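Local coordinates for protein porin (Rhodobacter blasticus, PDB 3PRN) that forms trimeric outer-membrane channels through which small hydrophilic solutes of up to about 0.6 kDa diffuse passively, at residues Ile26-Leu31 and Gly101-Ser106; Met53-Gly58 and Ala62-Asn67. The protein carries 1 engineered substitution. All coordinates share one frame; numbering follows the deposited sequence.

Contact 1: residues Ile26-Leu31 and Gly101-Ser106; sequences IISSRL and GYEWSS. Engineered in segment 101-106: Trp104 (natural residue Ala). With MG (magnesium ion), chain B.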
loop_
_atom_site.group_PDB
_atom_site.type_symbol
_atom_site.label_atom_id
_atom_site.label_comp_id
_atom_site.label_asym_id
_atom_site.label_seq_id
_atom_site.Cartn_x
_atom_site.Cartn_y
_atom_site.Cartn_z
ATOM N N ILE A 26 0.145 -5.087 -27.516
ATOM C CA ILE A 26 0.211 -5.705 -26.187
ATOM C C ILE A 26 -1.136 -5.513 -25.428
ATOM O O ILE A 26 -1.969 -4.736 -25.873
ATOM C CB ILE A 26 1.314 -5.106 -25.295
ATOM C CG1 ILE A 26 1.029 -3.630 -25.042
ATOM C CG2 ILE A 26 2.685 -5.381 -25.882
ATOM C CD1 ILE A 26 1.955 -2.992 -24.038
ATOM N N ILE A 27 -1.305 -6.218 -24.319
ATOM C CA ILE A 27 -2.473 -5.968 -23.445
ATOM C C ILE A 27 -2.069 -4.935 -22.422
ATOM O O ILE A 27 -1.172 -5.199 -21.576
ATOM C CB ILE A 27 -2.985 -7.219 -22.740
ATOM C CG1 ILE A 27 -3.655 -8.073 -23.865
ATOM C CG2 ILE A 27 -4.011 -6.951 -21.647
ATOM C CD1 ILE A 27 -3.780 -9.518 -23.434
ATOM N N SER A 28 -2.597 -3.732 -22.536
ATOM C CA SER A 28 -2.213 -2.652 -21.642
ATOM C C SER A 28 -3.337 -2.477 -20.612
ATOM O O SER A 28 -4.500 -2.338 -21.002
ATOM C CB SER A 28 -2.013 -1.349 -22.422
ATOM O OG SER A 28 -1.815 -0.257 -21.552
ATOM N N SER A 29 -2.941 -2.317 -19.352
ATOM C CA SER A 29 -3.964 -2.211 -18.307
ATOM C C SER A 29 -3.471 -1.382 -17.142
ATOM O O SER A 29 -2.266 -1.144 -16.999
ATOM C CB SER A 29 -4.344 -3.638 -17.862
ATOM O OG SER A 29 -3.220 -4.294 -17.364
ATOM N N ARG A 30 -4.435 -0.914 -16.341
ATOM C CA ARG A 30 -4.065 -0.027 -15.217
ATOM C C ARG A 30 -5.068 -0.260 -14.076
ATOM O O ARG A 30 -6.263 -0.384 -14.327
ATOM C CB ARG A 30 -4.154 1.433 -15.669
ATOM C CG ARG A 30 -4.110 2.435 -14.490
ATOM C CD ARG A 30 -4.174 3.869 -14.944
ATOM N NE ARG A 30 -3.003 4.269 -15.698
ATOM C CZ ARG A 30 -2.827 5.515 -16.191
ATOM N NH1 ARG A 30 -3.714 6.473 -16.011
ATOM N NH2 ARG A 30 -1.710 5.724 -16.871
ATOM N N LEU A 31 -4.577 -0.286 -12.850
ATOM C CA LEU A 31 -5.471 -0.301 -11.697
ATOM C C LEU A 31 -5.174 0.976 -10.887
ATOM O O LEU A 31 -3.970 1.193 -10.565
ATOM C CB LEU A 31 -5.288 -1.544 -10.854
ATOM C CG LEU A 31 -5.962 -1.484 -9.464
ATOM C CD1 LEU A 31 -7.463 -1.378 -9.658
ATOM C CD2 LEU A 31 -5.633 -2.741 -8.683
ATOM N N GLY A 101 -9.896 7.158 -27.037
ATOM C CA GLY A 101 -9.439 5.784 -26.836
ATOM C C GLY A 101 -9.531 5.442 -25.321
ATOM O O GLY A 101 -9.732 6.340 -24.472
ATOM N N TYR A 102 -9.337 4.163 -24.999
ATOM C CA TYR A 102 -9.483 3.775 -23.585
ATOM C C TYR A 102 -8.338 4.261 -22.723
ATOM O O TYR A 102 -8.464 4.228 -21.482
ATOM C CB TYR A 102 -9.678 2.263 -23.477
ATOM C CG TYR A 102 -8.488 1.364 -23.376
ATOM C CD1 TYR A 102 -7.747 1.036 -24.485
ATOM C CD2 TYR A 102 -8.073 0.843 -22.123
ATOM C CE1 TYR A 102 -6.676 0.161 -24.412
ATOM C CE2 TYR A 102 -6.966 0.007 -22.027
ATOM C CZ TYR A 102 -6.307 -0.360 -23.184
ATOM O OH TYR A 102 -5.245 -1.167 -23.162
ATOM N N GLU A 103 -7.277 4.831 -23.304
ATOM C CA GLU A 103 -6.219 5.373 -22.449
ATOM C C GLU A 103 -6.212 6.891 -22.480
ATOM O O GLU A 103 -5.218 7.442 -21.980
ATOM C CB GLU A 103 -4.850 4.823 -22.869
ATOM C CG GLU A 103 -4.846 3.300 -22.766
ATOM C CD GLU A 103 -3.610 2.733 -23.465
ATOM O OE1 GLU A 103 -3.475 2.927 -24.707
ATOM O OE2 GLU A 103 -2.818 2.130 -22.750
ATOM N N TRP A 104 -7.231 7.576 -22.981
ATOM C CA TRP A 104 -7.325 9.019 -23.036
ATOM C C TRP A 104 -6.020 9.637 -23.539
ATOM O O TRP A 104 -5.356 10.395 -22.836
ATOM C CB TRP A 104 -7.668 9.748 -21.653
ATOM C CG TRP A 104 -8.961 8.995 -21.406
ATOM C CD1 TRP A 104 -9.193 8.035 -20.508
ATOM C CD2 TRP A 104 -10.117 9.160 -22.218
ATOM N NE1 TRP A 104 -10.511 7.535 -20.783
ATOM C CE2 TRP A 104 -11.027 8.201 -21.802
ATOM C CE3 TRP A 104 -10.469 10.029 -23.266
ATOM C CZ2 TRP A 104 -12.280 8.024 -22.418
ATOM C CZ3 TRP A 104 -11.740 9.859 -23.859
ATOM C CH2 TRP A 104 -12.600 8.899 -23.456
ATOM N N SER A 105 -5.661 9.318 -24.769
ATOM C CA SER A 105 -4.429 9.867 -25.362
ATOM C C SER A 105 -4.760 10.678 -26.636
ATOM O O SER A 105 -5.804 10.523 -27.294
ATOM C CB SER A 105 -3.466 8.741 -25.730
ATOM O OG SER A 105 -4.036 7.942 -26.751
ATOM N N SER A 106 -3.839 11.605 -26.950
ATOM C CA SER A 106 -3.976 12.455 -28.114
ATOM C C SER A 106 -2.629 13.145 -28.388
ATOM O O SER A 106 -2.052 13.766 -27.484
ATOM C CB SER A 106 -5.035 13.568 -27.884
ATOM O OG SER A 106 -5.055 14.501 -28.958
HETATM MG MG MG B . -0.145 0.154 -20.432
HETATM O O HOH W 1 -1.300 1.253 -18.508
HETATM O O HOH W 2 1.818 0.991 -19.144
HETATM O O HOH W 3 1.533 -0.443 -21.887
#

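Contact 2: residues Met53-Gly58 and Ala62-Asn67; sequences MQWDDG and AGTAGN. With MG (magnesium ion), chain B; C8E ((hydroxyethyloxy)tri(ethyloxy)octane), chain C.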
loop_
_atom_site.group_PDB
_atom_site.type_symbol
_atom_site.label_atom_id
_atom_site.label_comp_id
_atom_site.label_asym_id
_atom_site.label_seq_id
_atom_site.Cartn_x
_atom_site.Cartn_y
_atom_site.Cartn_z
ATOM N N MET A 53 -2.545 4.679 -5.137
ATOM C CA MET A 53 -1.843 3.429 -5.395
ATOM C C MET A 53 -2.253 3.065 -6.839
ATOM O O MET A 53 -3.412 2.863 -7.148
ATOM C CB MET A 53 -2.234 2.271 -4.461
ATOM C CG MET A 53 -1.724 2.610 -3.022
ATOM S SD MET A 53 -2.281 1.240 -1.899
ATOM C CE MET A 53 -0.967 0.088 -2.294
ATOM N N GLN A 54 -1.291 3.208 -7.775
ATOM C CA GLN A 54 -1.577 2.921 -9.161
ATOM C C GLN A 54 -0.573 1.922 -9.727
ATOM O O GLN A 54 0.621 2.112 -9.500
ATOM C CB GLN A 54 -1.504 4.188 -10.001
ATOM C CG GLN A 54 -1.898 3.985 -11.481
ATOM C CD GLN A 54 -1.898 5.345 -12.174
ATOM O OE1 GLN A 54 -2.697 6.210 -11.732
ATOM N NE2 GLN A 54 -1.064 5.548 -13.180
ATOM N N TRP A 55 -1.095 0.932 -10.438
ATOM C CA TRP A 55 -0.266 -0.053 -11.100
ATOM C C TRP A 55 -0.559 0.044 -12.616
ATOM O O TRP A 55 -1.731 0.167 -13.035
ATOM C CB TRP A 55 -0.633 -1.488 -10.591
ATOM C CG TRP A 55 0.138 -2.544 -11.366
ATOM C CD1 TRP A 55 1.400 -3.009 -11.102
ATOM C CD2 TRP A 55 -0.327 -3.253 -12.529
ATOM N NE1 TRP A 55 1.739 -3.964 -12.015
ATOM C CE2 TRP A 55 0.719 -4.130 -12.921
ATOM C CE3 TRP A 55 -1.481 -3.194 -13.310
ATOM C CZ2 TRP A 55 0.628 -4.942 -14.055
ATOM C CZ3 TRP A 55 -1.595 -4.013 -14.425
ATOM C CH2 TRP A 55 -0.513 -4.894 -14.793
ATOM N N ASP A 56 0.483 -0.028 -13.413
ATOM C CA ASP A 56 0.395 -0.119 -14.860
ATOM C C ASP A 56 1.171 -1.338 -15.372
ATOM O O ASP A 56 2.178 -1.727 -14.806
ATOM C CB ASP A 56 0.979 1.164 -15.528
ATOM C CG ASP A 56 0.031 2.367 -15.299
ATOM O OD1 ASP A 56 -0.845 2.569 -16.141
ATOM O OD2 ASP A 56 0.219 3.104 -14.311
ATOM N N ASP A 57 0.707 -1.926 -16.473
ATOM C CA ASP A 57 1.456 -3.045 -17.066
ATOM C C ASP A 57 2.869 -2.534 -17.372
ATOM O O ASP A 57 3.091 -1.380 -17.780
ATOM C CB ASP A 57 0.748 -3.607 -18.312
ATOM C CG ASP A 57 0.765 -2.562 -19.408
ATOM O OD1 ASP A 57 -0.138 -1.691 -19.400
ATOM O OD2 ASP A 57 1.706 -2.570 -20.235
ATOM N N GLY A 58 3.842 -3.402 -17.113
ATOM C CA GLY A 58 5.259 -3.020 -17.343
ATOM C C GLY A 58 5.927 -2.444 -16.107
ATOM O O GLY A 58 7.165 -2.289 -16.133
ATOM N N ALA A 62 6.813 -5.626 -10.681
ATOM C CA ALA A 62 5.500 -6.274 -10.648
ATOM C C ALA A 62 4.847 -5.993 -9.285
ATOM O O ALA A 62 4.226 -6.837 -8.655
ATOM C CB ALA A 62 5.612 -7.757 -11.011
ATOM N N GLY A 63 4.955 -4.741 -8.812
ATOM C CA GLY A 63 4.424 -4.337 -7.520
ATOM C C GLY A 63 3.750 -2.949 -7.563
ATOM O O GLY A 63 3.830 -2.249 -8.581
ATOM N N THR A 64 3.075 -2.632 -6.473
ATOM C CA THR A 64 2.357 -1.354 -6.426
ATOM C C THR A 64 2.666 -0.698 -5.069
ATOM O O THR A 64 2.635 -1.427 -4.031
ATOM C CB THR A 64 0.829 -1.628 -6.466
ATOM O OG1 THR A 64 0.553 -2.455 -7.615
ATOM C CG2 THR A 64 -0.032 -0.354 -6.634
ATOM N N ALA A 65 2.808 0.590 -5.088
ATOM C CA ALA A 65 3.088 1.352 -3.875
ATOM C C ALA A 65 2.258 2.658 -3.897
ATOM O O ALA A 65 1.568 2.881 -4.882
ATOM C CB ALA A 65 4.574 1.684 -3.769
ATOM N N GLY A 66 2.316 3.353 -2.776
ATOM C CA GLY A 66 1.591 4.631 -2.714
ATOM C C GLY A 66 2.577 5.716 -3.253
ATOM O O GLY A 66 3.801 5.510 -3.319
ATOM N N ASN A 67 1.998 6.851 -3.604
ATOM C CA ASN A 67 2.752 8.023 -4.071
ATOM C C ASN A 67 3.019 8.965 -2.871
ATOM O O ASN A 67 2.876 8.535 -1.699
ATOM C CB ASN A 67 2.042 8.729 -5.217
ATOM C CG ASN A 67 0.709 9.310 -4.864
ATOM O OD1 ASN A 67 0.174 9.010 -3.785
ATOM N ND2 ASN A 67 0.106 10.120 -5.716
HETATM MG MG MG B . -0.145 0.154 -20.432
HETATM C C1 C8E C . 6.846 -1.025 -6.154
HETATM C C2 C8E C . 6.551 -1.870 -5.005
HETATM C C3 C8E C . 7.675 -1.940 -4.071
HETATM C C4 C8E C . 8.391 -3.169 -4.410
HETATM C C5 C8E C . 9.772 -2.703 -4.724
HETATM C C6 C8E C . 10.698 -3.238 -3.780
HETATM C C7 C8E C . 11.899 -3.201 -4.564
HETATM C C8 C8E C . 13.065 -3.548 -3.733
HETATM O O9 C8E C . 14.202 -4.162 -4.364
HETATM C C10 C8E C . 15.087 -3.269 -5.018
HETATM C C11 C8E C . 16.222 -4.097 -5.570
HETATM O O12 C8E C . 16.895 -4.889 -4.542
HETATM C C13 C8E C . 16.491 -6.291 -4.326
HETATM C C14 C8E C . 15.734 -6.762 -3.046
HETATM O O15 C8E C . 15.816 -8.030 -2.308
HETATM C C16 C8E C . 14.660 -8.871 -2.511
HETATM C C17 C8E C . 13.304 -8.432 -1.942
HETATM O O18 C8E C . 12.089 -9.149 -1.876
HETATM C C19 C8E C . 12.001 -10.473 -1.296
HETATM C C20 C8E C . 10.909 -10.659 -0.101
HETATM O O21 C8E C . 11.592 -11.045 1.101
HETATM O O HOH W 4 3.010 1.966 -7.751
HETATM O O HOH W 5 0.824 4.938 -6.939
HETATM O O HOH W 1 -1.300 1.253 -18.508
HETATM O O HOH W 2 1.818 0.991 -19.144
HETATM O O HOH W 3 1.533 -0.443 -21.887
#

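Contact 1: residues Ile26-Leu31 and Gly101-Ser106
Ser28 receives two side chains that reach across from one turn: the hydroxyl of Tyr102 donates to its backbone carbonyl, and the carboxylate of Glu103 accepts from its side-chain hydroxyl. Ser28 sits on strand 25-39 of the porin barrel, whereas 101-106 belongs to the long segment between helix 88-91 and strand 131-138, so the contact ties the long inward-folded loop, which in porins of this kind narrows the channel to its eyelet, to the barrel wall. A type I turn from Gly101 to Trp104, with Trp104 N hydrogen-bonded to Gly101 O, sends the two side chains out together. The tyrosine meets the strand with the hydroxyl end of its ring: Ser28 O lies at the ring edge, 2.6 Å from Tyr102 OH, and the donor is tilted 26° from the carbonyl plane. Glu103 runs alongside, its CG 3.8 Å above the centre of the tyrosine ring and its chain extended beyond that atom. Its OE2 is approached nearly along the C-O axis by Ser28 OG at 2.9 Å, and it accepts a second hydrogen bond from Gln13 on the adjoining strand. With OG anti to the backbone nitrogen (chi1 172°), Ser28 presents the same hydroxyl to the magnesium ion, 2.0 Å from OG. The engineered Trp104 packs on Lys266 and Ser268 of strand 265-273, away from strand 25-39. Ser28 OG thus gives its proton to Glu103 while its oxygen coordinates magnesium; the metal would be expected to polarise the hydroxyl and strengthen that bond, which makes Glu103 a second-shell partner of the site.

Contact 2: residues Met53-Gly58 and Ala62-Asn67
The backbones of 53-58 and 62-67 run antiparallel after a short connection, with Met53 beside Gly66 (CA atoms 4.5 Å apart) and Trp55 beside Thr64 (5.5 Å). They form the end of strand 46-56 in the porin beta-barrel and the loop that leads on toward strand 70-75. Two waters, rather than direct backbone hydrogen bonds, join the strand to the loop: one donates to Gln54 O and accepts from Ala65 N, the other accepts from Gln54 N and donates to Ala65 O. A CA-H...O contact from Met53 CA to Ala65 O, 3.5 Å long, adds a direct link. Thr64 fills the middle with both its branches. Its CG2, anti to the backbone nitrogen, comes over the Gln54 peptide and reaches the CB of Met53, while OG1 lies against Trp55, 3.3 Å from the indole-bearing CB. The Trp55 and Thr64 side chains cross at about a right angle. The threonine hydroxyl has its polar partner in Asn67 O of a neighbouring subunit, and Met53 packs on Met53 of both other subunits, so this contact forms part of the trimer interface. The end of the alkyl chain of a detergent molecule, C8E, touches the loop, its C2 3.8 Å from Thr64 N and its C1 3.9 Å from Gly63 C. On the strand itself, Gln54 NE2 donates to the syn lone pair of Asp56 OD2 at an N-H...O angle of 162°, while Gln54 OE1 accepts from Arg32. The indole of Trp55 turns its edge to the loop: Gly63 O lies in the ring plane, 3.6 Å from Trp55 CD1.

The two contacts, with centres 15 Å apart, meet along the neighbouring strands 25-39 and 46-56 and share one magnesium ion. Ser28 from contact 1 and Asp57 from contact 2 are its two protein ligands, and Asp57 OD1 binds it at 2.1 Å; three waters bring its ligands in the model to five. One of these waters joins the contacts further by donating to both Ser29 O and Asp56 OD1. Asp57 OD1 also probably accepts a hydrogen bond from Ser29 N at 2.9 Å. Farther along the strands, Arg30 NE forms a salt bridge with Asp56 OD1 at 2.8 Å. On the other side of the sheet, Ser29 OG packs 3.4 Å from Trp55 CZ3.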